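Side-chain contact in greglin (Schistocerca gregaria, PDB 4GI3), which inhibits serine proteases, binding subtilisin and human neutrophil elastase most tightly and chymotrypsin, pancreatic elastase and cathepsin G more weakly, but sparing pancreatic trypsin: residues Cys48-Cys53 against Phe59-Val64. Sequence-based numbering, arbitrary orientation.
Sequences CEVRKC and FVYTFV
Val50 and Cys53 join helix to sheet in a fold consistent with a Kazal-like inhibitor domain, a small disulfide-braced unit in which helix 47-57 packs beside a three-stranded antiparallel sheet. The chain turns back after the helix, and residues 61-63 run nearly antiparallel to 48-53, the short axes 10.5 Å apart, a separation bridged by side chains. Val50 is the hub, with three aromatic neighbours. Val50 CG1 stands anti to the backbone N (chi1 -170°) and meets the Tyr61 ring from above, in a CH-pi contact 3.4 Å from the ring centroid and only 4° off the normal. Val50 CG1 also lies near the plane of the Phe59 ring at its edge, a looser contact of 4.4 Å to Phe59 CE2, while the other branch, CG2, approaches Phe63 CE2 obliquely. A branched, compact valine suits a site with aromatic neighbours on several sides, and it also touches Val32, Val34 and Phe44 of the sheet.

One turn along, Cys53 SG lies over a face of Phe59, off-centre, 3.8 Å from the ring centroid and 3.5 Å from Phe59 CG. This sulfur-aromatic contact uses a sulfur already fixed by its disulfide to Cys76, and Pro77 packs on both residues. Phenylalanine suits the turn into the strand because its flat ring offers a face to the sulfur and an edge to the valine.

Tyr61 CG sits between the backbone N and the carbonyl carbon (chi1 68°), a turn that brings the ring flat against the valine methyl. With Tyr61 cut back to an alanine, Val50 CG1 would probably lose the ring face it rests on, and a gap would open between helix and strand. Tyrosine suits the place because its broad face receives the buried valine's methyl while the phenol runs obliquely across the helix to its partly exposed side, where Tyr61 OH ends 4.0 Å from Arg51 CG.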
loop_
_atom_site.group_PDB
_atom_site.type_symbol
_atom_site.label_atom_id
_atom_site.label_comp_id
_atom_site.label_asym_id
_atom_site.label_seq_id
_atom_site.Cartn_x
_atom_site.Cartn_y
_atom_site.Cartn_z
ATOM N N CYS B 48 -8.588 -4.240 12.613
ATOM C CA CYS B 48 -8.500 -5.496 11.863
ATOM C C CYS B 48 -7.570 -6.503 12.538
ATOM O O CYS B 48 -7.912 -7.677 12.620
ATOM C CB CYS B 48 -8.100 -5.267 10.405
ATOM S SG CYS B 48 -8.153 -6.770 9.387
ATOM N N GLU B 49 -6.399 -6.046 13.001
ATOM C CA GLU B 49 -5.412 -6.913 13.665
ATOM C C GLU B 49 -5.931 -7.485 14.994
ATOM O O GLU B 49 -5.685 -8.660 15.278
ATOM C CB GLU B 49 -4.064 -6.214 13.842
ATOM C CG GLU B 49 -3.289 -6.009 12.533
ATOM C CD GLU B 49 -2.862 -7.213 11.704
ATOM O OE1 GLU B 49 -2.650 -7.028 10.483
ATOM O OE2 GLU B 49 -2.720 -8.328 12.258
ATOM N N VAL B 50 -6.697 -6.679 15.760
ATOM C CA VAL B 50 -7.301 -7.135 17.027
ATOM C C VAL B 50 -8.263 -8.287 16.726
ATOM O O VAL B 50 -8.204 -9.325 17.388
ATOM C CB VAL B 50 -8.057 -6.033 17.814
ATOM C CG1 VAL B 50 -8.427 -6.545 19.201
ATOM C CG2 VAL B 50 -7.266 -4.749 17.929
ATOM N N ARG B 51 -9.160 -8.089 15.724
ATOM C CA ARG B 51 -10.157 -9.070 15.298
ATOM C C ARG B 51 -9.528 -10.373 14.812
ATOM O O ARG B 51 -10.063 -11.447 15.079
ATOM C CB ARG B 51 -11.072 -8.486 14.221
ATOM C CG ARG B 51 -12.051 -7.430 14.732
ATOM C CD ARG B 51 -13.116 -7.081 13.690
ATOM N NE ARG B 51 -12.613 -6.210 12.621
ATOM C CZ ARG B 51 -12.283 -6.620 11.396
ATOM N NH1 ARG B 51 -12.393 -7.903 11.066
ATOM N NH2 ARG B 51 -11.842 -5.754 10.495
ATOM N N LYS B 52 -8.383 -10.271 14.110
ATOM C CA LYS B 52 -7.637 -11.407 13.566
ATOM C C LYS B 52 -7.148 -12.284 14.733
ATOM O O LYS B 52 -7.362 -13.496 14.709
ATOM C CB LYS B 52 -6.452 -10.890 12.734
ATOM C CG LYS B 52 -5.636 -11.997 12.046
ATOM C CD LYS B 52 -4.260 -11.527 11.555
ATOM C CE LYS B 52 -4.320 -10.631 10.347
ATOM N NZ LYS B 52 -2.978 -10.097 9.975
ATOM N N CYS B 53 -6.526 -11.647 15.751
ATOM C CA CYS B 53 -6.008 -12.267 16.969
ATOM C C CYS B 53 -7.136 -13.010 17.703
ATOM O O CYS B 53 -6.971 -14.178 18.033
ATOM C CB CYS B 53 -5.336 -11.219 17.853
ATOM S SG CYS B 53 -4.441 -11.893 19.282
ATOM N N PHE B 59 -8.446 -15.324 21.260
ATOM C CA PHE B 59 -8.060 -14.211 22.138
ATOM C C PHE B 59 -9.296 -13.381 22.533
ATOM O O PHE B 59 -10.125 -13.063 21.675
ATOM C CB PHE B 59 -6.999 -13.357 21.418
ATOM C CG PHE B 59 -6.606 -12.009 21.985
ATOM C CD1 PHE B 59 -5.675 -11.912 23.013
ATOM C CD2 PHE B 59 -7.065 -10.832 21.401
ATOM C CE1 PHE B 59 -5.252 -10.659 23.483
ATOM C CE2 PHE B 59 -6.655 -9.583 21.883
ATOM C CZ PHE B 59 -5.752 -9.504 22.918
ATOM N N VAL B 60 -9.407 -13.055 23.849
ATOM C CA VAL B 60 -10.525 -12.327 24.482
ATOM C C VAL B 60 -10.103 -10.901 24.867
ATOM O O VAL B 60 -9.164 -10.700 25.651
ATOM C CB VAL B 60 -11.073 -13.115 25.703
ATOM C CG1 VAL B 60 -12.333 -12.454 26.267
ATOM C CG2 VAL B 60 -11.344 -14.575 25.340
ATOM N N TYR B 61 -10.808 -9.893 24.318
ATOM C CA TYR B 61 -10.436 -8.506 24.572
ATOM C C TYR B 61 -11.658 -7.566 24.698
ATOM O O TYR B 61 -12.773 -7.905 24.317
ATOM C CB TYR B 61 -9.517 -8.011 23.422
ATOM C CG TYR B 61 -10.263 -7.896 22.108
ATOM C CD1 TYR B 61 -10.965 -6.735 21.780
ATOM C CD2 TYR B 61 -10.392 -8.996 21.259
ATOM C CE1 TYR B 61 -11.737 -6.657 20.622
ATOM C CE2 TYR B 61 -11.169 -8.930 20.102
ATOM C CZ TYR B 61 -11.825 -7.752 19.780
ATOM O OH TYR B 61 -12.587 -7.673 18.641
ATOM N N THR B 62 -11.399 -6.375 25.163
ATOM C CA THR B 62 -12.349 -5.278 25.234
ATOM C C THR B 62 -11.593 -4.008 24.934
ATOM O O THR B 62 -10.480 -3.836 25.440
ATOM C CB THR B 62 -13.128 -5.255 26.593
ATOM O OG1 THR B 62 -14.078 -4.200 26.542
ATOM C CG2 THR B 62 -12.217 -5.024 27.808
ATOM N N PHE B 63 -12.184 -3.108 24.116
ATOM C CA PHE B 63 -11.562 -1.810 23.850
ATOM C C PHE B 63 -11.640 -0.960 25.111
ATOM O O PHE B 63 -12.617 -1.035 25.863
ATOM C CB PHE B 63 -12.251 -1.061 22.694
ATOM C CG PHE B 63 -11.921 -1.627 21.337
ATOM C CD1 PHE B 63 -12.893 -2.254 20.574
ATOM C CD2 PHE B 63 -10.641 -1.506 20.805
ATOM C CE1 PHE B 63 -12.590 -2.783 19.315
ATOM C CE2 PHE B 63 -10.333 -2.054 19.555
ATOM C CZ PHE B 63 -11.307 -2.716 18.832
ATOM N N VAL B 64 -10.595 -0.174 25.340
ATOM C CA VAL B 64 -10.429 0.729 26.481
ATOM C C VAL B 64 -9.791 2.031 25.966
ATOM O O VAL B 64 -9.223 1.999 24.861
ATOM C CB VAL B 64 -9.573 0.060 27.614
ATOM C CG1 VAL B 64 -10.237 -1.198 28.170
ATOM C CG2 VAL B 64 -8.140 -0.238 27.164
#